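Local coordinates for structural protein ORF273 (Acidianus two-tailed virus, PDB 4ART), which is a heat- and acid-stable structural protein of an archaeal virus, with a new fold, and forms a two-fold symmetric pair in the crystal, at the interface of chains A and B. Sequence-based numbering; all coordinates share one arbitrary frame. Chains: chain A/B, Structural protein ORF273.

The interface of chains A and B. Residues chain A 226-228, 231; chain B 129-130, 188-189.
B:Ala188 presses its methyl group onto one face of the A:Phe228 ring, with CB 3.7 Å from the ring centroid, nearly equidistant from all six carbons. In this ORF273-family protein the CH-pi contact is the tight part of a patch that joins a 3-10 turn (226-228) and the first turn of helix 229-242 to the start of helix 188-201 in the other chain; the two-fold interface may or may not be the biological one. In A:Phe228, CG stands anti to the carbonyl carbon, beside the backbone N (chi1 -72°), which helps turn one broad, flat ring face to the methyl. Alanine suits the opposite place because its single methyl lets the helix start approach both the ring and the A:Ser227 backbone, where the carbonyl O lies 3.4 Å from B:Ala188 CB.

A:Ser227 is small enough to fit between B:Ala188 and the loop at B:Ala129. Its chi1 of 73° holds OG between the backbone N and the carbonyl carbon, directing the hydroxyl to the B:Ala129 carbonyl O; at 3.4 Å this hydrogen bond is weak. Its CB meets B:Ala129 CB at 3.7 Å, a small apolar contact. Packing is looser at B:Asn130, whose amide OD1 stays 3.5 Å from the A:Ser227 backbone N; asparagine tolerates the positive phi here better than most residues.

The far edge is wet and acidic. The carboxylates of A:Asp231 and B:Asp189 meet at an angle, their planes 37° apart. A:Asp231 OD2 comes within 2.6 Å of B:Asp189 OD1. So close a pair probably shares a proton, a carboxyl-carboxylate hydrogen bond that would suit a protein stable in acid, although the proton is not seen. Water 1 lies 2.6 Å from B:Asp189 OD1 and more distantly bridges to A:Asp231 OD2.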
loop_
_atom_site.group_PDB
_atom_site.type_symbol
_atom_site.label_atom_id
_atom_site.label_comp_id
_atom_site.label_asym_id
_atom_site.label_seq_id
_atom_site.Cartn_x
_atom_site.Cartn_y
_atom_site.Cartn_z
ATOM N N ASN A 226 -6.210 -7.021 -18.728
ATOM C CA ASN A 226 -7.070 -8.185 -18.971
ATOM C C ASN A 226 -6.379 -9.540 -19.056
ATOM O O ASN A 226 -7.030 -10.545 -18.819
ATOM C CB ASN A 226 -7.993 -7.964 -20.181
ATOM C CG ASN A 226 -9.401 -7.614 -19.792
ATOM O OD1 ASN A 226 -9.660 -6.584 -19.142
ATOM N ND2 ASN A 226 -10.351 -8.484 -20.175
ATOM N N SER A 227 -5.076 -9.584 -19.386
ATOM C CA SER A 227 -4.344 -10.844 -19.477
ATOM C C SER A 227 -4.258 -11.543 -18.101
ATOM O O SER A 227 -4.058 -12.748 -18.047
ATOM C CB SER A 227 -2.971 -10.616 -20.082
ATOM O OG SER A 227 -2.154 -9.967 -19.125
ATOM N N PHE A 228 -4.532 -10.792 -17.008
ATOM C CA PHE A 228 -4.524 -11.276 -15.632
ATOM C C PHE A 228 -5.860 -11.813 -15.183
ATOM O O PHE A 228 -5.988 -12.229 -14.048
ATOM C CB PHE A 228 -4.046 -10.171 -14.656
ATOM C CG PHE A 228 -2.569 -9.878 -14.753
ATOM C CD1 PHE A 228 -2.084 -8.974 -15.686
ATOM C CD2 PHE A 228 -1.658 -10.526 -13.920
ATOM C CE1 PHE A 228 -0.704 -8.716 -15.782
ATOM C CE2 PHE A 228 -0.285 -10.287 -14.038
ATOM C CZ PHE A 228 0.178 -9.378 -14.960
ATOM N N ASP A 231 -6.073 -15.812 -13.969
ATOM C CA ASP A 231 -5.456 -15.998 -12.655
ATOM C C ASP A 231 -6.227 -15.311 -11.530
ATOM O O ASP A 231 -6.371 -15.913 -10.485
ATOM C CB ASP A 231 -3.986 -15.593 -12.663
ATOM C CG ASP A 231 -3.133 -16.338 -13.664
ATOM O OD1 ASP A 231 -3.504 -17.469 -14.032
ATOM O OD2 ASP A 231 -2.055 -15.812 -14.024
ATOM N N ALA B 129 1.708 -8.748 -22.194
ATOM C CA ALA B 129 0.372 -8.930 -22.772
ATOM C C ALA B 129 -0.575 -7.858 -22.208
ATOM O O ALA B 129 -0.535 -7.583 -21.008
ATOM C CB ALA B 129 -0.152 -10.327 -22.445
ATOM N N ASN B 130 -1.352 -7.198 -23.091
ATOM C CA ASN B 130 -2.297 -6.128 -22.767
ATOM C C ASN B 130 -1.699 -4.830 -22.326
ATOM O O ASN B 130 -2.421 -3.930 -21.939
ATOM C CB ASN B 130 -3.482 -6.589 -21.868
ATOM C CG ASN B 130 -4.570 -7.227 -22.660
ATOM O OD1 ASN B 130 -4.672 -8.450 -22.709
ATOM N ND2 ASN B 130 -5.337 -6.402 -23.374
ATOM N N ALA B 188 1.024 -12.977 -18.794
ATOM C CA ALA B 188 0.763 -12.517 -17.436
ATOM C C ALA B 188 1.437 -13.486 -16.451
ATOM O O ALA B 188 1.989 -13.043 -15.439
ATOM C CB ALA B 188 -0.743 -12.485 -17.177
ATOM N N ASP B 189 1.407 -14.800 -16.763
ATOM C CA ASP B 189 2.040 -15.838 -15.937
ATOM C C ASP B 189 3.538 -15.634 -15.828
ATOM O O ASP B 189 4.081 -15.752 -14.737
ATOM C CB ASP B 189 1.730 -17.248 -16.467
ATOM C CG ASP B 189 0.264 -17.613 -16.316
ATOM O OD1 ASP B 189 -0.319 -17.304 -15.258
ATOM O OD2 ASP B 189 -0.304 -18.172 -17.268
HETATM O O HOH W 1 0.523 -17.419 -12.749
#